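Local structure of 4-oxalocrotonate decarboxylase NahK (Pseudomonas putida, 5D2H) at residues 48-53 / 171-176; 125-130 / 260-265; 158-163 / 186-191. The protein catalyses the decarboxylation of (3E)-2-oxohex-3-enedioate to 2-oxopent-4-enoate in the breakdown of aromatic hydrocarbons, and binds a divalent metal ion. The protein carries 1 engineered substitution. All coordinates share one frame; numbering follows the deposited sequence.

From the N terminus, the chain passes residues 48-53, in the loop between helices 26-41 and 58-74, and pairs them with 171-176, where contact 1 closes a loop with 117 residues between its segments. Before that closure it has already laid down 125-130 and 158-163, so contact 1 crosses both contact 2 and contact 3. Contact 3 closes next, when 186-191 pairs with 158-163, and it nests inside the longer loop that contact 2 closes at 260-265. Contacts 2 and 3 belong to one sheet, in which strands 126-135 and 153-163 are neighbours and share the magnesium site; contact 1 joins the N-terminal region to helix 174-179.

Contact 1. Residues 48-53 / 171-176; sequences KVTNDF and KFDPIS. Engineered in segment 171-176: Pro174 (natural residue Leu). With AKG (2-oxoglutaric acid), chain C; SO4 (sulfate ion), chain O.
The N-terminus of helix 174-179, capped by Asp173, is where Lys48 and Thr50, from the loop between helices 26-41 and 58-74, make contact. With its CG anti to the backbone N (chi1 -171°), Asp173 presents its carboxylate to both the helix start and the loop. OD1 of Asp173 uses its anti lone pair to accept from Ser176 N at 3.0 Å, the usual N-cap bond to the third residue of a helix. The extended Lys48 chain crosses this side chain at about a right angle, and its NZ meets Asp173 OD2 from above the carboxylate plane in a 2.9 Å salt bridge. The helix is thus tied to the loop. Replacing this aspartate by alanine removes the carboxylate, which is likely to leave the Lys48 ammonium without its salt-bridge partner and the Ser176 N-H without its cap. Threonine suits position 50 because its two branches do different work: OG1 of Thr50 shares a hydrogen bond with Ser176 OG at 3.0 Å, while Thr50 CG2 packs on Ile175 CG2 at 3.5 Å. Ile175 also reaches Phe58 and Ala61 of helix 58-74, and Val49 turns its side chain to Leu32 and Ile36 of helix 26-41.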
loop_
_atom_site.group_PDB
_atom_site.type_symbol
_atom_site.label_atom_id
_atom_site.label_comp_id
_atom_site.label_asym_id
_atom_site.label_seq_id
_atom_site.Cartn_x
_atom_site.Cartn_y
_atom_site.Cartn_z
ATOM N N LYS A 48 -13.100 4.417 13.507
ATOM C CA LYS A 48 -13.001 3.231 12.671
ATOM C C LYS A 48 -14.395 2.657 12.440
ATOM O O LYS A 48 -15.199 2.540 13.369
ATOM C CB LYS A 48 -12.038 2.210 13.272
ATOM C CG LYS A 48 -12.570 1.392 14.425
ATOM C CD LYS A 48 -11.463 0.462 14.927
ATOM C CE LYS A 48 -11.922 -0.405 16.099
ATOM N NZ LYS A 48 -10.980 -1.535 16.387
ATOM N N VAL A 49 -14.697 2.340 11.189
ATOM C CA VAL A 49 -16.080 2.050 10.824
ATOM C C VAL A 49 -16.607 0.742 11.425
ATOM O O VAL A 49 -17.811 0.565 11.564
ATOM C CB VAL A 49 -16.258 2.070 9.318
ATOM C CG1 VAL A 49 -15.867 3.437 8.786
ATOM C CG2 VAL A 49 -15.409 0.993 8.670
ATOM N N THR A 50 -15.712 -0.166 11.798
ATOM C CA THR A 50 -16.157 -1.423 12.397
ATOM C C THR A 50 -16.809 -1.222 13.773
ATOM O O THR A 50 -17.512 -2.110 14.261
ATOM C CB THR A 50 -15.026 -2.475 12.464
ATOM O OG1 THR A 50 -13.886 -1.917 13.121
ATOM C CG2 THR A 50 -14.634 -2.945 11.033
ATOM N N ASN A 51 -16.576 -0.062 14.391
ATOM C CA ASN A 51 -17.230 0.263 15.655
ATOM C C ASN A 51 -18.726 0.428 15.463
ATOM O O ASN A 51 -19.503 0.116 16.352
ATOM C CB ASN A 51 -16.679 1.560 16.259
ATOM C CG ASN A 51 -15.352 1.373 16.947
ATOM O OD1 ASN A 51 -14.876 0.258 17.105
ATOM N ND2 ASN A 51 -14.750 2.477 17.380
ATOM N N ASP A 52 -19.123 0.958 14.311
ATOM C CA ASP A 52 -20.545 1.137 14.010
ATOM C C ASP A 52 -21.101 -0.003 13.178
ATOM O O ASP A 52 -22.307 -0.228 13.156
ATOM C CB ASP A 52 -20.768 2.441 13.268
ATOM C CG ASP A 52 -20.296 3.623 14.054
ATOM O OD1 ASP A 52 -20.424 3.580 15.297
ATOM O OD2 ASP A 52 -19.769 4.573 13.443
ATOM N N PHE A 53 -20.224 -0.711 12.478
ATOM C CA PHE A 53 -20.656 -1.856 11.680
ATOM C C PHE A 53 -19.784 -3.050 12.009
ATOM O O PHE A 53 -19.044 -3.549 11.151
ATOM C CB PHE A 53 -20.591 -1.539 10.182
ATOM C CG PHE A 53 -21.510 -0.427 9.758
ATOM C CD1 PHE A 53 -22.806 -0.699 9.358
ATOM C CD2 PHE A 53 -21.080 0.888 9.765
ATOM C CE1 PHE A 53 -23.653 0.312 8.974
ATOM C CE2 PHE A 53 -21.925 1.911 9.380
ATOM C CZ PHE A 53 -23.215 1.623 8.981
ATOM N N LYS A 171 -5.398 1.387 17.862
ATOM C CA LYS A 171 -5.210 -0.015 17.506
ATOM C C LYS A 171 -5.627 -0.337 16.069
ATOM O O LYS A 171 -6.731 -0.003 15.635
ATOM C CB LYS A 171 -5.910 -0.941 18.507
ATOM C CG LYS A 171 -4.986 -1.449 19.616
ATOM C CD LYS A 171 -5.637 -2.539 20.470
ATOM C CE LYS A 171 -6.385 -1.961 21.675
ATOM N NZ LYS A 171 -7.618 -1.205 21.300
ATOM N N PHE A 172 -4.720 -0.995 15.352
ATOM C CA PHE A 172 -4.917 -1.412 13.970
ATOM C C PHE A 172 -6.102 -2.368 13.814
ATOM O O PHE A 172 -6.210 -3.369 14.521
ATOM C CB PHE A 172 -3.643 -2.089 13.468
ATOM C CG PHE A 172 -3.659 -2.413 12.007
ATOM C CD1 PHE A 172 -3.182 -1.504 11.085
ATOM C CD2 PHE A 172 -4.136 -3.637 11.559
ATOM C CE1 PHE A 172 -3.186 -1.798 9.727
ATOM C CE2 PHE A 172 -4.151 -3.941 10.211
ATOM C CZ PHE A 172 -3.674 -3.019 9.288
ATOM N N ASP A 173 -6.969 -2.057 12.860
ATOM C CA ASP A 173 -8.165 -2.848 12.595
ATOM C C ASP A 173 -8.227 -3.213 11.104
ATOM O O ASP A 173 -8.640 -2.399 10.283
ATOM C CB ASP A 173 -9.392 -2.028 12.993
ATOM C CG ASP A 173 -10.671 -2.829 12.955
ATOM O OD1 ASP A 173 -11.240 -3.000 11.858
ATOM O OD2 ASP A 173 -11.115 -3.278 14.032
ATOM N N PRO A 174 -7.822 -4.447 10.755
ATOM C CA PRO A 174 -7.663 -4.893 9.366
ATOM C C PRO A 174 -8.852 -4.567 8.464
ATOM O O PRO A 174 -8.658 -4.048 7.364
ATOM C CB PRO A 174 -7.521 -6.412 9.513
ATOM C CG PRO A 174 -6.900 -6.586 10.847
ATOM C CD PRO A 174 -7.536 -5.536 11.708
ATOM N N ILE A 175 -10.060 -4.870 8.929
ATOM C CA ILE A 175 -11.266 -4.632 8.143
ATOM C C ILE A 175 -11.536 -3.143 7.924
ATOM O O ILE A 175 -11.884 -2.729 6.822
ATOM C CB ILE A 175 -12.493 -5.330 8.773
ATOM C CG1 ILE A 175 -12.380 -6.843 8.562
ATOM C CG2 ILE A 175 -13.787 -4.807 8.165
ATOM C CD1 ILE A 175 -13.383 -7.645 9.350
ATOM N N SER A 176 -11.358 -2.333 8.961
ATOM C CA SER A 176 -11.488 -0.888 8.782
ATOM C C SER A 176 -10.410 -0.356 7.851
ATOM O O SER A 176 -10.684 0.501 7.005
ATOM C CB SER A 176 -11.413 -0.164 10.117
ATOM O OG SER A 176 -12.613 -0.379 10.838
HETATM C C1 AKG C . 0.458 -0.747 4.502
HETATM O O1 AKG C . 1.283 -1.557 4.972
HETATM O O2 AKG C . 0.641 -0.213 3.376
HETATM C C2 AKG C . -0.730 -0.370 5.288
HETATM O O5 AKG C . -1.098 0.791 5.240
HETATM C C3 AKG C . -1.553 -1.296 6.167
HETATM C C4 AKG C . -0.948 -2.669 6.428
HETATM C C5 AKG C . 0.148 -2.668 7.473
HETATM O O3 AKG C . 1.036 -3.537 7.330
HETATM O O4 AKG C . 0.144 -1.843 8.428
HETATM S S SO4 O . -8.430 2.579 19.917
HETATM O O1 SO4 O . -7.359 1.824 19.266
HETATM O O2 SO4 O . -9.726 2.055 19.477
HETATM O O3 SO4 O . -8.320 3.994 19.557
HETATM O O4 SO4 O . -8.291 2.450 21.367
HETATM O O HOH W 1 -9.128 -0.222 17.213
#

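Contact 2. Residues 125-130 / 260-265; sequences PKIEAE and VPVAPG. With MG (magnesium ion), chain B; AKG (2-oxoglutaric acid), chain C.
Ile127 takes a chi1 of 63°, which places CG1 between its backbone N and carbonyl carbon and leaves CG2 to meet Val262 CG1 at 3.7 Å; the two side chains cross at about a right angle. Val262, with chi1 at -73°, turns its other branch to Pro125, where CG2 of Val262 lies 4.0 Å from Pro125 CG. These side chains fill a buried face that Met208 of strand 205-210 and Ile268 of strand 267-272 cover, which suits residues with no polar end to satisfy. The backbones pair as a short antiparallel bridge. Ile127 N donates to Val260 O at 2.8 Å, Val260 N returns a bond to Ile127 O at 2.9 Å, and Val262 N extends the pairing to Pro125 O at 3.1 Å. Pro261 sits opposite Lys126 in a non-hydrogen-bonded pair, where the N-H that proline lacks is not needed. Further along strand 126-135, Glu128 and Glu130 extend from the other face to the magnesium ion, Glu128 OE2 at 1.9 Å and Glu130 OE1 at 2.0 Å. Glu161, two waters and one carboxylate oxygen of 2-oxoglutarate complete six ligands. The pairing, at the start of the strand, is consistent with holding it in place just before its two metal ligands, and the gathered carboxylates, whose mutual repulsion the ion would offset, are consistent with a site that holds divalent ions such as magnesium and calcium.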
loop_
_atom_site.group_PDB
_atom_site.type_symbol
_atom_site.label_atom_id
_atom_site.label_comp_id
_atom_site.label_asym_id
_atom_site.label_seq_id
_atom_site.Cartn_x
_atom_site.Cartn_y
_atom_site.Cartn_z
ATOM N N PRO A 125 0.530 11.165 8.977
ATOM C CA PRO A 125 1.172 10.290 7.994
ATOM C C PRO A 125 2.413 9.592 8.522
ATOM O O PRO A 125 3.089 10.088 9.429
ATOM C CB PRO A 125 1.557 11.257 6.871
ATOM C CG PRO A 125 1.739 12.577 7.568
ATOM C CD PRO A 125 0.687 12.594 8.639
ATOM N N LYS A 126 2.705 8.436 7.932
ATOM C CA LYS A 126 3.932 7.708 8.198
ATOM C C LYS A 126 4.483 7.272 6.855
ATOM O O LYS A 126 3.730 7.103 5.896
ATOM C CB LYS A 126 3.654 6.466 9.034
ATOM C CG LYS A 126 2.965 6.718 10.356
ATOM C CD LYS A 126 2.849 5.414 11.143
ATOM C CE LYS A 126 2.127 5.638 12.463
ATOM N NZ LYS A 126 2.124 4.411 13.297
ATOM N N ILE A 127 5.794 7.082 6.787
ATOM C CA ILE A 127 6.403 6.596 5.565
ATOM C C ILE A 127 6.902 5.185 5.781
ATOM O O ILE A 127 7.251 4.796 6.898
ATOM C CB ILE A 127 7.566 7.480 5.116
ATOM C CG1 ILE A 127 8.692 7.460 6.160
ATOM C CG2 ILE A 127 7.072 8.891 4.878
ATOM C CD1 ILE A 127 10.022 7.964 5.622
ATOM N N GLU A 128 6.910 4.413 4.709
ATOM C CA GLU A 128 7.519 3.098 4.740
ATOM C C GLU A 128 8.319 2.876 3.462
ATOM O O GLU A 128 7.966 3.397 2.396
ATOM C CB GLU A 128 6.463 2.006 4.946
ATOM C CG GLU A 128 5.215 2.185 4.128
ATOM C CD GLU A 128 4.129 1.188 4.483
ATOM O OE1 GLU A 128 4.283 0.421 5.461
ATOM O OE2 GLU A 128 3.106 1.178 3.777
ATOM N N ALA A 129 9.415 2.135 3.593
ATOM C CA ALA A 129 10.277 1.785 2.469
ATOM C C ALA A 129 9.780 0.502 1.836
ATOM O O ALA A 129 9.583 -0.507 2.522
ATOM C CB ALA A 129 11.710 1.616 2.922
ATOM N N GLU A 130 9.575 0.540 0.526
ATOM C CA GLU A 130 9.043 -0.612 -0.175
ATOM C C GLU A 130 9.777 -0.787 -1.485
ATOM O O GLU A 130 10.492 0.103 -1.957
ATOM C CB GLU A 130 7.537 -0.441 -0.435
ATOM C CG GLU A 130 6.746 0.003 0.782
ATOM C CD GLU A 130 5.240 -0.271 0.669
ATOM O OE1 GLU A 130 4.476 0.365 1.420
ATOM O OE2 GLU A 130 4.817 -1.127 -0.140
ATOM N N VAL A 260 7.300 4.989 9.805
ATOM C CA VAL A 260 7.899 6.074 10.579
ATOM C C VAL A 260 7.052 7.325 10.401
ATOM O O VAL A 260 6.786 7.742 9.271
ATOM C CB VAL A 260 9.349 6.338 10.084
ATOM C CG1 VAL A 260 9.930 7.616 10.680
ATOM C CG2 VAL A 260 10.241 5.136 10.403
ATOM N N PRO A 261 6.593 7.916 11.511
ATOM C CA PRO A 261 5.878 9.194 11.426
ATOM C C PRO A 261 6.688 10.268 10.695
ATOM O O PRO A 261 7.928 10.304 10.771
ATOM C CB PRO A 261 5.701 9.590 12.892
ATOM C CG PRO A 261 5.707 8.299 13.632
ATOM C CD PRO A 261 6.638 7.390 12.887
ATOM N N VAL A 262 5.985 11.124 9.964
ATOM C CA VAL A 262 6.612 12.282 9.359
ATOM C C VAL A 262 5.783 13.522 9.609
ATOM O O VAL A 262 4.566 13.455 9.736
ATOM C CB VAL A 262 6.847 12.104 7.864
ATOM C CG1 VAL A 262 7.991 11.117 7.640
ATOM C CG2 VAL A 262 5.588 11.640 7.181
ATOM N N ALA A 263 6.464 14.651 9.691
ATOM C CA ALA A 263 5.830 15.897 10.059
ATOM C C ALA A 263 6.441 16.988 9.214
ATOM O O ALA A 263 7.487 16.788 8.597
ATOM C CB ALA A 263 6.051 16.188 11.536
ATOM N N PRO A 264 5.785 18.150 9.182
ATOM C CA PRO A 264 6.289 19.253 8.368
ATOM C C PRO A 264 7.734 19.541 8.754
ATOM O O PRO A 264 8.070 19.503 9.936
ATOM C CB PRO A 264 5.370 20.412 8.755
ATOM C CG PRO A 264 4.077 19.744 9.143
ATOM C CD PRO A 264 4.490 18.459 9.818
ATOM N N GLY A 265 8.589 19.778 7.767
ATOM C CA GLY A 265 9.981 20.043 8.051
ATOM C C GLY A 265 10.849 18.809 7.930
ATOM O O GLY A 265 12.056 18.927 7.775
HETATM MG MG MG B . 2.679 0.133 2.250
HETATM C C1 AKG C . 0.458 -0.747 4.502
HETATM O O1 AKG C . 1.283 -1.557 4.972
HETATM O O2 AKG C . 0.641 -0.213 3.376
HETATM C C2 AKG C . -0.730 -0.370 5.288
HETATM O O5 AKG C . -1.098 0.791 5.240
HETATM C C3 AKG C . -1.553 -1.296 6.167
HETATM C C4 AKG C . -0.948 -2.669 6.428
HETATM C C5 AKG C . 0.148 -2.668 7.473
HETATM O O3 AKG C . 1.036 -3.537 7.330
HETATM O O4 AKG C . 0.144 -1.843 8.428
HETATM O O HOH W 2 2.317 -1.074 0.673
HETATM O O HOH W 3 3.249 -1.508 3.427
#

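Contact 3. Residues 158-163 / 186-191; sequences PTVEVI and RFITGG. With MG (magnesium ion), chain B; AKG (2-oxoglutaric acid), chain C.
Pro158 O accepts a hydrogen bond from Gly190 N at 3.1 Å, and so opens an antiparallel pairing of neighbouring strands at 167° to each other. The proline ring packs against Gly190 O, at the loop after strand 184-189; a side chain on Gly191 would collide with Pro158 CG, so glycine suits that place. Thr159 forms a non-hydrogen-bonded pair with Thr189, the two side chains lying side by side, with Thr159 OG1 3.6 Å from Thr189 CG2. The Thr159 hydroxyl is itself hydrogen-bonded to Ser132, and its methyl rests obliquely by the Phe187 ring. At Val160 the backbones exchange two bonds with Ile188; the one from Ile188 N to Val160 O is 2.7 Å long and, at 168° at the hydrogen, nearly straight. On the same face Ile188 CD1 touches Val160 CG1 at 4.1 Å and Val162 CG2 at 3.9 Å, and Val278 of strand 276-282 packs on Val160 and Ile188, which suits branched aliphatic residues. Glu161 points to the face that carries Thr159 and Phe187. A chi1 of -168° swings Glu161 CG away from its own backbone N, and the extended chain carries OE1 to magnesium at 2.0 Å. Val162 N then donates to Arg186 O at 2.7 Å from above the carbonyl plane, while Val162 CB meets Arg186 CB. Ile163 turns from the partner strand to 2-oxoglutarate. The Glu161 carboxylate divides its oxygens: OE1 binds the metal, while OE2 forms a salt bridge with Lys83 and lies within hydrogen-bonding distance of a water that is also near Arg186 O; the metal bond and the Lys83 bridge together would hold the group's rotation fixed beside the ligand.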
loop_
_atom_site.group_PDB
_atom_site.type_symbol
_atom_site.label_atom_id
_atom_site.label_comp_id
_atom_site.label_asym_id
_atom_site.label_seq_id
_atom_site.Cartn_x
_atom_site.Cartn_y
_atom_site.Cartn_z
ATOM N N PRO A 158 12.388 1.205 -6.443
ATOM C CA PRO A 158 12.285 1.659 -5.057
ATOM C C PRO A 158 11.107 2.590 -4.909
ATOM O O PRO A 158 10.925 3.482 -5.732
ATOM C CB PRO A 158 13.584 2.440 -4.855
ATOM C CG PRO A 158 14.557 1.735 -5.734
ATOM C CD PRO A 158 13.766 1.324 -6.958
ATOM N N THR A 159 10.305 2.369 -3.878
ATOM C CA THR A 159 9.166 3.229 -3.637
ATOM C C THR A 159 8.952 3.405 -2.154
ATOM O O THR A 159 8.941 2.438 -1.397
ATOM C CB THR A 159 7.881 2.658 -4.246
ATOM O OG1 THR A 159 8.117 2.310 -5.622
ATOM C CG2 THR A 159 6.744 3.702 -4.148
ATOM N N VAL A 160 8.802 4.651 -1.734
ATOM C CA VAL A 160 8.441 4.926 -0.364
ATOM C C VAL A 160 6.953 5.229 -0.358
ATOM O O VAL A 160 6.470 5.995 -1.189
ATOM C CB VAL A 160 9.236 6.116 0.179
ATOM C CG1 VAL A 160 8.672 6.567 1.505
ATOM C CG2 VAL A 160 10.723 5.740 0.290
ATOM N N GLU A 161 6.211 4.599 0.540
ATOM C CA GLU A 161 4.801 4.916 0.637
ATOM C C GLU A 161 4.593 5.874 1.787
ATOM O O GLU A 161 5.275 5.791 2.811
ATOM C CB GLU A 161 3.939 3.660 0.836
ATOM C CG GLU A 161 2.453 3.972 0.641
ATOM C CD GLU A 161 1.515 2.782 0.804
ATOM O OE1 GLU A 161 1.930 1.727 1.331
ATOM O OE2 GLU A 161 0.336 2.923 0.406
ATOM N N VAL A 162 3.685 6.819 1.596
ATOM C CA VAL A 162 3.185 7.578 2.720
ATOM C C VAL A 162 1.809 7.015 3.005
ATOM O O VAL A 162 0.907 7.056 2.157
ATOM C CB VAL A 162 3.138 9.093 2.443
ATOM C CG1 VAL A 162 2.723 9.849 3.712
ATOM C CG2 VAL A 162 4.511 9.584 1.971
ATOM N N ILE A 163 1.660 6.426 4.180
ATOM C CA ILE A 163 0.374 5.889 4.569
ATOM C C ILE A 163 -0.210 6.807 5.618
ATOM O O ILE A 163 0.516 7.478 6.337
ATOM C CB ILE A 163 0.475 4.453 5.093
ATOM C CG1 ILE A 163 1.435 4.389 6.288
ATOM C CG2 ILE A 163 0.879 3.493 3.943
ATOM C CD1 ILE A 163 1.509 3.020 6.937
ATOM N N ARG A 186 0.000 8.647 -0.259
ATOM C CA ARG A 186 1.022 9.070 -1.212
ATOM C C ARG A 186 2.014 7.948 -1.424
ATOM O O ARG A 186 2.154 7.060 -0.580
ATOM C CB ARG A 186 1.774 10.326 -0.736
ATOM C CG ARG A 186 0.908 11.535 -0.428
ATOM C CD ARG A 186 0.468 12.308 -1.667
ATOM N NE ARG A 186 -0.229 13.539 -1.292
ATOM C CZ ARG A 186 -1.529 13.617 -1.006
ATOM N NH1 ARG A 186 -2.299 12.536 -1.049
ATOM N NH2 ARG A 186 -2.066 14.783 -0.672
ATOM N N PHE A 187 2.697 7.987 -2.561
ATOM C CA PHE A 187 3.835 7.108 -2.789
ATOM C C PHE A 187 4.888 7.863 -3.582
ATOM O O PHE A 187 4.561 8.684 -4.428
ATOM C CB PHE A 187 3.431 5.803 -3.487
ATOM C CG PHE A 187 3.011 5.967 -4.927
ATOM C CD1 PHE A 187 1.686 6.211 -5.256
ATOM C CD2 PHE A 187 3.933 5.841 -5.956
ATOM C CE1 PHE A 187 1.295 6.340 -6.585
ATOM C CE2 PHE A 187 3.543 5.972 -7.280
ATOM C CZ PHE A 187 2.224 6.226 -7.589
ATOM N N ILE A 188 6.154 7.600 -3.279
ATOM C CA ILE A 188 7.251 8.265 -3.959
ATOM C C ILE A 188 8.138 7.214 -4.600
ATOM O O ILE A 188 8.821 6.478 -3.891
ATOM C CB ILE A 188 8.114 9.065 -2.966
ATOM C CG1 ILE A 188 7.245 10.010 -2.139
ATOM C CG2 ILE A 188 9.203 9.847 -3.702
ATOM C CD1 ILE A 188 7.434 9.868 -0.645
ATOM N N THR A 189 8.105 7.116 -5.928
ATOM C CA THR A 189 9.053 6.263 -6.629
ATOM C C THR A 189 10.362 7.025 -6.774
ATOM O O THR A 189 10.387 8.260 -6.789
ATOM C CB THR A 189 8.537 5.830 -8.023
ATOM O OG1 THR A 189 8.257 6.992 -8.814
ATOM C CG2 THR A 189 7.286 4.985 -7.900
ATOM N N GLY A 190 11.460 6.294 -6.870
ATOM C CA GLY A 190 12.765 6.923 -6.953
ATOM C C GLY A 190 13.848 5.877 -7.034
ATOM O O GLY A 190 13.577 4.721 -7.345
ATOM N N GLY A 191 15.081 6.270 -6.749
ATOM C CA GLY A 191 16.184 5.343 -6.882
ATOM C C GLY A 191 16.298 4.888 -8.323
ATOM O O GLY A 191 15.954 5.630 -9.246
HETATM MG MG MG B . 2.679 0.133 2.250
HETATM C C1 AKG C . 0.458 -0.747 4.502
HETATM O O1 AKG C . 1.283 -1.557 4.972
HETATM O O2 AKG C . 0.641 -0.213 3.376
HETATM C C2 AKG C . -0.730 -0.370 5.288
HETATM O O5 AKG C . -1.098 0.791 5.240
HETATM C C3 AKG C . -1.553 -1.296 6.167
HETATM C C4 AKG C . -0.948 -2.669 6.428
HETATM C C5 AKG C . 0.148 -2.668 7.473
HETATM O O3 AKG C . 1.036 -3.537 7.330
HETATM O O4 AKG C . 0.144 -1.843 8.428
HETATM O O HOH W 4 -0.110 5.431 -0.561
HETATM O O HOH W 2 2.317 -1.074 0.673
HETATM O O HOH W 3 3.249 -1.508 3.427
#